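Citrate synthase (PDB 6ABW) probably catalyses the condensation of oxaloacetate with acetyl-CoA and water to give citrate and CoA, a step of the tricarboxylic acid cycle. Local coordinates at residues V146-E151 against F337-M341; T178-A184 against V289-R293; D296-F301 against V330-A334. All blocks are in the same frame, centred on the assembly; numbering follows the deposited sequence.

Overall arrangement
Coming from the N terminus, the chain first reaches helix 128-151, whose C-terminal part meets residues 337-341, closing the widest of the three loops at contact 1. Within that span, helix 179-191 is met by the end of helix 278-292 at contact 2. The chain then turns directly into helix 295-315, which pairs with helix 325-335 at contact 3. Contacts 2 and 3 therefore follow one another in series, and contact 1 encloses both. They are also joined in space: Ile-290 packs on Ala-334, Glu-292 makes a salt bridge to Arg-298, and a probable hydrogen bond from Phe-337 N to Phe-332 O links contact 3 to contact 1.

Contact 1 of 3, residues V146-E151 against F337-M341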
# COMPACT_ATOMS: atom_id res chain seq x y z
N VAL A 146 6.84 -9.94 -15.25
CA VAL A 146 7.17 -10.62 -14.02
C VAL A 146 7.42 -12.11 -14.31
O VAL A 146 8.39 -12.71 -13.85
CB VAL A 146 6.05 -10.37 -12.96
CG1 VAL A 146 6.15 -11.35 -11.77
CG2 VAL A 146 6.13 -8.94 -12.43
N LEU A 147 6.57 -12.72 -15.11
CA LEU A 147 6.77 -14.11 -15.48
C LEU A 147 8.11 -14.27 -16.20
O LEU A 147 8.93 -15.20 -15.90
CB LEU A 147 5.59 -14.61 -16.34
CG LEU A 147 5.95 -15.91 -17.13
CD1 LEU A 147 6.09 -17.04 -16.16
CD2 LEU A 147 4.86 -16.14 -18.17
N ARG A 148 8.32 -13.38 -17.17
CA ARG A 148 9.48 -13.52 -18.03
C ARG A 148 10.81 -13.26 -17.28
O ARG A 148 11.80 -13.98 -17.43
CB ARG A 148 9.27 -12.68 -19.26
CG ARG A 148 8.22 -13.28 -20.18
CD ARG A 148 7.95 -12.38 -21.37
NE ARG A 148 9.03 -12.45 -22.35
CZ ARG A 148 9.16 -13.40 -23.28
NH1 ARG A 148 10.22 -13.37 -24.06
NH2 ARG A 148 8.31 -14.43 -23.38
N ALA A 149 10.83 -12.28 -16.39
CA ALA A 149 11.94 -12.12 -15.47
C ALA A 149 12.26 -13.31 -14.63
O ALA A 149 13.43 -13.72 -14.49
CB ALA A 149 11.80 -10.89 -14.62
N LYS A 150 11.23 -13.89 -14.03
CA LYS A 150 11.43 -15.03 -13.16
C LYS A 150 11.93 -16.26 -13.96
O LYS A 150 12.73 -17.04 -13.43
CB LYS A 150 10.17 -15.33 -12.36
CG LYS A 150 9.93 -14.31 -11.26
CD LYS A 150 8.62 -14.59 -10.49
CE LYS A 150 8.71 -15.76 -9.52
NZ LYS A 150 9.78 -15.74 -8.48
N GLU A 151 11.54 -16.37 -15.19
CA GLU A 151 11.94 -17.43 -16.08
C GLU A 151 13.31 -17.12 -16.77
O GLU A 151 13.86 -18.01 -17.41
CB GLU A 151 10.89 -17.64 -17.14
CG GLU A 151 9.52 -18.18 -16.74
CD GLU A 151 9.46 -19.66 -16.33
OE1 GLU A 151 9.97 -20.06 -15.22
OE2 GLU A 151 8.80 -20.42 -17.12
N PHE A 337 1.34 -21.29 -17.32
CA PHE A 337 1.85 -20.48 -16.23
C PHE A 337 2.35 -21.37 -15.12
O PHE A 337 1.67 -22.29 -14.71
CB PHE A 337 0.80 -19.51 -15.69
CG PHE A 337 0.43 -18.41 -16.65
CD1 PHE A 337 1.25 -17.26 -16.78
CD2 PHE A 337 -0.71 -18.44 -17.37
CE1 PHE A 337 0.94 -16.28 -17.67
CE2 PHE A 337 -1.06 -17.41 -18.23
CZ PHE A 337 -0.22 -16.35 -18.43
N PRO A 338 3.54 -21.06 -14.58
CA PRO A 338 3.93 -21.79 -13.39
C PRO A 338 3.05 -21.45 -12.17
O PRO A 338 2.52 -20.33 -12.08
CB PRO A 338 5.39 -21.40 -13.19
CG PRO A 338 5.76 -20.53 -14.32
CD PRO A 338 4.58 -20.15 -15.11
N VAL A 339 3.09 -22.31 -11.18
CA VAL A 339 2.32 -22.14 -9.95
C VAL A 339 2.66 -20.77 -9.27
O VAL A 339 1.80 -20.10 -8.72
CB VAL A 339 2.55 -23.29 -8.97
CG1 VAL A 339 1.81 -23.05 -7.65
CG2 VAL A 339 2.03 -24.60 -9.61
N TYR A 340 3.90 -20.34 -9.35
CA TYR A 340 4.29 -19.11 -8.68
C TYR A 340 3.58 -17.86 -9.22
O TYR A 340 3.70 -16.78 -8.62
CB TYR A 340 5.83 -18.88 -8.63
CG TYR A 340 6.55 -18.76 -9.95
CD1 TYR A 340 6.36 -17.66 -10.77
CD2 TYR A 340 7.49 -19.74 -10.36
CE1 TYR A 340 7.04 -17.52 -11.96
CE2 TYR A 340 8.14 -19.61 -11.58
CZ TYR A 340 7.95 -18.50 -12.35
OH TYR A 340 8.59 -18.36 -13.56
N MET A 341 2.92 -17.96 -10.35
CA MET A 341 2.24 -16.86 -10.96
C MET A 341 0.77 -16.82 -10.56
O MET A 341 0.14 -15.85 -10.95
CB MET A 341 2.28 -16.91 -12.50
CG MET A 341 3.66 -16.63 -13.11
SD MET A 341 4.37 -15.06 -12.65
CE MET A 341 3.22 -13.91 -13.37
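Lys-150 lies along one face of Tyr-340, the two side chains running past each other in opposite directions. The CB of Lys-150 lies 3.6 Å from Tyr-340 OH. Further out, Lys-150 CD comes 3.6 Å from Tyr-340 CE1. Bends at chi3 and chi4 then fold the chain over the ring, bringing Lys-150 CE to 3.3 Å from Tyr-340 CD1 as a CH-pi contact near the rim. Lys-150 NZ makes a cation-pi interaction, standing 4.7 Å from the centroid of the Tyr-340 ring and 15° off its normal, and the same NZ also hydrogen-bonds to Ser-102 O. Pro-338 CB lies over the opposite face, so the ring is sandwiched, with Lys-150 CE near the rim of one face and Pro-338 CB near the rim of the other.

At the ring's edge, Tyr-340 OH donates to Glu-151 OE1 at 2.7 Å. The hydroxyl comes at the carboxylate from well above its plane, 59° out of it. Tyr-340 can point at the helix because its CG sits between the backbone N and the carbonyl carbon, with chi1 61°.

The rest of the contact is apolar. Leu-147 splits its two methyls: CD1 rests 3.6 Å from Pro-338 CD, and CD2 reaches 4.0 Å from Phe-337 CE1, where the leucine and Phe-337 side chains cross at about a right angle. Met-341 folds its thioether in against the helix, with CE 3.9 Å from Leu-147 CB and SD beside Leu-147 CA. Helix 164-173 adds Phe-173 to this cluster, packed on both Leu-147 and Phe-337.

The result joins the last turn of helix 128-151 to the short connection, ending in a 3-10 turn, between helices 325-335 and 342-365: packing of a helix on an interhelical connection in the largely helical citrate synthase fold, away from the acetyl-CoA site.

Contact 2 of 3, residues T178-A184 against V289-R293; sequences TEEEVKA and VISER
The first turns of helix 179-191 and the end of helix 278-292 come together with Glu-181 CA and Ile-290 CA 6.4 Å apart. Ile-290 supplies the apolar part: its CD1 lies 3.8 Å from Ala-184 CB, and its CG2 rests 3.7 Å from Glu-180 O. Val-289 CG1 touches Glu-180 CG, the two side chains crossing at about a right angle.

Arg-293 reaches across to helix 179-191, and its NH2 makes a salt bridge with Glu-180 OE1 at 2.6 Å. The two planes stand nearly perpendicular, 82° apart, with the carboxylate at the edge of the guanidinium. Bonds from NH1 and NH2 to Thr-178 OG1 are both weak. Since the arginine is poorly ordered, this grip is probably loose.

Thr-178 OG1 lies between the backbone N and the carbonyl carbon (chi1 69°), which places it to accept from Glu-181 N at 3.2 Å. Thr-178 N returns a bond to Glu-181 OE1 at 2.9 Å, using the anti lone pair of that oxygen. Arg-175 forms a salt bridge with the same OE1. The reciprocal pair of Thr-178 and Glu-181 is a classic capping box, here opening helix 179-191 beside the end of helix 278-292.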
# COMPACT_ATOMS: atom_id res chain seq x y z
N THR A 178 -3.75 -20.77 -29.05
CA THR A 178 -4.96 -21.25 -29.74
C THR A 178 -6.21 -20.48 -29.31
O THR A 178 -6.23 -19.87 -28.20
CB THR A 178 -5.22 -22.73 -29.47
OG1 THR A 178 -5.60 -22.90 -28.10
CG2 THR A 178 -4.00 -23.56 -29.77
N GLU A 179 -7.30 -20.58 -30.07
CA GLU A 179 -8.53 -19.91 -29.69
C GLU A 179 -9.06 -20.41 -28.35
O GLU A 179 -9.66 -19.63 -27.61
CB GLU A 179 -9.66 -20.04 -30.74
CG GLU A 179 -9.51 -18.94 -31.78
CD GLU A 179 -9.68 -17.54 -31.18
OE1 GLU A 179 -8.67 -16.79 -31.01
OE2 GLU A 179 -10.83 -17.17 -30.85
N GLU A 180 -8.86 -21.70 -28.07
CA GLU A 180 -9.38 -22.27 -26.82
C GLU A 180 -8.59 -21.68 -25.60
O GLU A 180 -9.21 -21.36 -24.57
CB GLU A 180 -9.29 -23.77 -26.85
CG GLU A 180 -10.26 -24.42 -27.86
CD GLU A 180 -9.78 -24.40 -29.34
OE1 GLU A 180 -8.57 -24.11 -29.68
OE2 GLU A 180 -10.65 -24.70 -30.20
N GLU A 181 -7.30 -21.48 -25.80
CA GLU A 181 -6.43 -20.88 -24.78
C GLU A 181 -6.83 -19.43 -24.54
O GLU A 181 -6.93 -18.99 -23.38
CB GLU A 181 -4.97 -21.01 -25.12
CG GLU A 181 -4.38 -22.39 -25.06
CD GLU A 181 -2.92 -22.41 -25.58
OE1 GLU A 181 -2.57 -21.91 -26.66
OE2 GLU A 181 -2.05 -22.85 -24.84
N VAL A 182 -7.09 -18.67 -25.61
CA VAL A 182 -7.54 -17.36 -25.49
C VAL A 182 -8.84 -17.27 -24.72
O VAL A 182 -8.98 -16.42 -23.84
CB VAL A 182 -7.69 -16.62 -26.84
CG1 VAL A 182 -8.31 -15.27 -26.66
CG2 VAL A 182 -6.32 -16.56 -27.48
N LYS A 183 -9.78 -18.12 -25.07
CA LYS A 183 -11.08 -18.03 -24.47
C LYS A 183 -10.96 -18.35 -22.92
O LYS A 183 -11.70 -17.77 -22.06
CB LYS A 183 -12.04 -18.97 -25.18
CG LYS A 183 -13.41 -19.03 -24.53
CD LYS A 183 -14.26 -17.77 -24.64
CE LYS A 183 -15.69 -17.90 -24.07
NZ LYS A 183 -16.35 -16.58 -24.10
N ALA A 184 -10.12 -19.29 -22.59
CA ALA A 184 -9.94 -19.70 -21.15
C ALA A 184 -9.36 -18.53 -20.36
O ALA A 184 -9.72 -18.27 -19.24
CB ALA A 184 -9.04 -20.93 -21.04
N VAL A 289 -11.27 -28.46 -21.51
CA VAL A 289 -10.79 -28.21 -22.87
C VAL A 289 -9.27 -28.10 -23.06
O VAL A 289 -8.62 -28.87 -23.78
CB VAL A 289 -11.42 -26.88 -23.35
CG1 VAL A 289 -11.14 -26.68 -24.84
CG2 VAL A 289 -12.91 -26.81 -23.00
N ILE A 290 -8.67 -27.13 -22.38
CA ILE A 290 -7.27 -26.86 -22.62
C ILE A 290 -6.32 -27.81 -21.91
O ILE A 290 -5.15 -27.91 -22.30
CB ILE A 290 -6.90 -25.38 -22.28
CG1 ILE A 290 -7.20 -25.06 -20.82
CG2 ILE A 290 -7.68 -24.43 -23.18
CD1 ILE A 290 -6.61 -23.76 -20.38
N SER A 291 -6.79 -28.52 -20.88
CA SER A 291 -5.91 -29.47 -20.18
C SER A 291 -5.57 -30.71 -20.97
O SER A 291 -4.51 -31.31 -20.74
CB SER A 291 -6.54 -29.91 -18.87
OG SER A 291 -6.48 -28.77 -18.00
N GLU A 292 -6.48 -31.08 -21.86
CA GLU A 292 -6.39 -32.37 -22.55
C GLU A 292 -5.20 -32.39 -23.50
O GLU A 292 -4.55 -33.41 -23.62
CB GLU A 292 -7.70 -32.71 -23.28
CG GLU A 292 -8.96 -32.88 -22.39
CD GLU A 292 -8.75 -33.45 -20.96
OE1 GLU A 292 -8.59 -34.68 -20.83
OE2 GLU A 292 -8.77 -32.70 -19.94
N ARG A 293 -4.89 -31.24 -24.08
CA ARG A 293 -3.80 -31.11 -25.04
C ARG A 293 -2.36 -31.08 -24.48
O ARG A 293 -1.41 -30.86 -25.25
CB ARG A 293 -4.01 -29.83 -25.86
CG ARG A 293 -5.33 -29.69 -26.62
CD ARG A 293 -5.09 -29.00 -27.97
NE ARG A 293 -6.11 -28.02 -28.38
CZ ARG A 293 -6.17 -26.73 -28.02
NH1 ARG A 293 -5.31 -26.16 -27.16
NH2 ARG A 293 -7.15 -25.98 -28.52

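Contact 3 of 3, residues D296-F301 against V330-A334; sequences DARKYF and VVFYA
Helices 295-315 and 325-335 run antiparallel here, their local axes 9.5 Å apart at closest and 172° between directions, as the two arms of a helical hairpin in the citrate synthase fold. The backbones come nearest where the side chains are small: Ala-297 CA lies 5.1 Å from Ala-334 CA, and the methyl of Ala-297 sits against CA and CB of Ala-334.

Tyr-333 fills the space to one side of this alanine pair. With CG anti to the backbone N (chi1 -167°), its ring extends across to the other helix, where Ala-297 CA meets it at the edge. Tyr-300 drives an edge toward its face in a T-shaped stack, the planes 88° apart and the centroids of the Tyr-300 and Tyr-333 rings separated by 5.2 Å. The closest atoms are Tyr-300 CD2 and Tyr-333 CE2, at 3.7 Å. Phe-238, from helix 233-244, meets both rings and extends the aromatic cluster. With an alanine in place of Tyr-333, the edge of Tyr-300 would probably lose the ring face it packs on, and a gap would be likely to open beside Ala-297.

One turn on from Ala-297, and one turn back from Ala-334, Val-330 CG1 packs 3.9 Å from Phe-301 CB and also lies near the edge of the phenyl ring. Ser-291 of helix 278-292 touches both residues.

Between the aromatic pair and this valine, one water bridges the two backbones, donating to Ala-297 O at 3.1 Å and to Val-330 O at 3.2 Å.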
# COMPACT_ATOMS: atom_id res chain seq x y z
N ASP A 296 0.77 -33.47 -18.92
CA ASP A 296 1.01 -32.98 -17.56
C ASP A 296 -0.24 -32.20 -16.98
O ASP A 296 -0.76 -32.49 -15.89
CB ASP A 296 2.24 -32.09 -17.51
CG ASP A 296 3.07 -32.33 -16.28
OD1 ASP A 296 2.51 -32.60 -15.20
OD2 ASP A 296 4.31 -32.29 -16.39
N ALA A 297 -0.68 -31.21 -17.75
CA ALA A 297 -1.90 -30.48 -17.45
C ALA A 297 -3.09 -31.41 -17.31
O ALA A 297 -3.93 -31.23 -16.43
CB ALA A 297 -2.17 -29.41 -18.50
N ARG A 298 -3.15 -32.44 -18.15
CA ARG A 298 -4.29 -33.39 -18.15
C ARG A 298 -4.30 -34.17 -16.84
O ARG A 298 -5.36 -34.39 -16.26
CB ARG A 298 -4.16 -34.37 -19.34
CG ARG A 298 -5.41 -35.20 -19.58
CD ARG A 298 -5.09 -36.38 -20.51
NE ARG A 298 -6.28 -36.99 -21.10
CZ ARG A 298 -6.31 -38.14 -21.79
NH1 ARG A 298 -7.47 -38.58 -22.28
NH2 ARG A 298 -5.21 -38.87 -21.99
N LYS A 299 -3.13 -34.60 -16.39
CA LYS A 299 -2.96 -35.33 -15.17
C LYS A 299 -3.51 -34.53 -13.96
O LYS A 299 -4.25 -35.09 -13.10
CB LYS A 299 -1.46 -35.61 -15.05
CG LYS A 299 -0.98 -36.52 -13.98
CD LYS A 299 0.55 -36.55 -13.95
CE LYS A 299 1.15 -35.24 -13.41
NZ LYS A 299 2.51 -35.43 -12.81
N TYR A 300 -3.17 -33.24 -13.90
CA TYR A 300 -3.65 -32.38 -12.80
C TYR A 300 -5.15 -32.18 -12.83
O TYR A 300 -5.75 -32.17 -11.78
CB TYR A 300 -2.84 -31.07 -12.76
CG TYR A 300 -1.39 -31.29 -12.36
CD1 TYR A 300 -1.04 -32.12 -11.27
CD2 TYR A 300 -0.37 -30.74 -13.09
CE1 TYR A 300 0.29 -32.33 -10.92
CE2 TYR A 300 0.97 -30.93 -12.73
CZ TYR A 300 1.28 -31.69 -11.61
OH TYR A 300 2.58 -31.89 -11.21
N PHE A 301 -5.74 -32.05 -13.99
CA PHE A 301 -7.16 -31.90 -14.18
C PHE A 301 -7.85 -33.18 -13.71
O PHE A 301 -8.80 -33.12 -12.96
CB PHE A 301 -7.57 -31.60 -15.64
CG PHE A 301 -9.06 -31.58 -15.83
CD1 PHE A 301 -9.83 -30.53 -15.36
CD2 PHE A 301 -9.72 -32.66 -16.42
CE1 PHE A 301 -11.21 -30.47 -15.52
CE2 PHE A 301 -11.13 -32.66 -16.52
CZ PHE A 301 -11.87 -31.56 -16.09
N VAL A 330 -5.62 -25.06 -12.27
CA VAL A 330 -5.65 -25.98 -13.39
C VAL A 330 -5.70 -25.24 -14.72
O VAL A 330 -4.97 -25.59 -15.63
CB VAL A 330 -6.78 -27.03 -13.29
CG1 VAL A 330 -6.71 -27.98 -14.51
CG2 VAL A 330 -6.61 -27.82 -12.00
N VAL A 331 -6.54 -24.23 -14.86
CA VAL A 331 -6.60 -23.39 -16.06
C VAL A 331 -5.27 -22.69 -16.28
O VAL A 331 -4.67 -22.77 -17.38
CB VAL A 331 -7.75 -22.37 -15.97
CG1 VAL A 331 -7.72 -21.41 -17.12
CG2 VAL A 331 -9.10 -23.08 -16.00
N PHE A 332 -4.75 -22.04 -15.25
CA PHE A 332 -3.50 -21.29 -15.45
C PHE A 332 -2.31 -22.18 -15.81
O PHE A 332 -1.50 -21.86 -16.73
CB PHE A 332 -3.16 -20.48 -14.19
CG PHE A 332 -4.17 -19.45 -13.80
CD1 PHE A 332 -4.85 -18.66 -14.72
CD2 PHE A 332 -4.42 -19.25 -12.40
CE1 PHE A 332 -5.74 -17.71 -14.32
CE2 PHE A 332 -5.34 -18.26 -12.05
CZ PHE A 332 -5.92 -17.50 -13.03
N TYR A 333 -2.24 -23.31 -15.16
CA TYR A 333 -1.19 -24.30 -15.47
C TYR A 333 -1.29 -24.80 -16.90
O TYR A 333 -0.27 -24.86 -17.60
CB TYR A 333 -1.28 -25.49 -14.50
CG TYR A 333 -0.06 -26.35 -14.56
CD1 TYR A 333 1.07 -26.02 -13.86
CD2 TYR A 333 -0.04 -27.48 -15.39
CE1 TYR A 333 2.19 -26.86 -13.91
CE2 TYR A 333 1.07 -28.28 -15.47
CZ TYR A 333 2.17 -27.97 -14.75
OH TYR A 333 3.26 -28.81 -14.84
N ALA A 334 -2.51 -25.09 -17.35
CA ALA A 334 -2.76 -25.64 -18.70
C ALA A 334 -2.37 -24.59 -19.76
O ALA A 334 -1.97 -24.92 -20.84
CB ALA A 334 -4.22 -26.00 -18.80
O HOH W 1 -3.42 -28.36 -15.49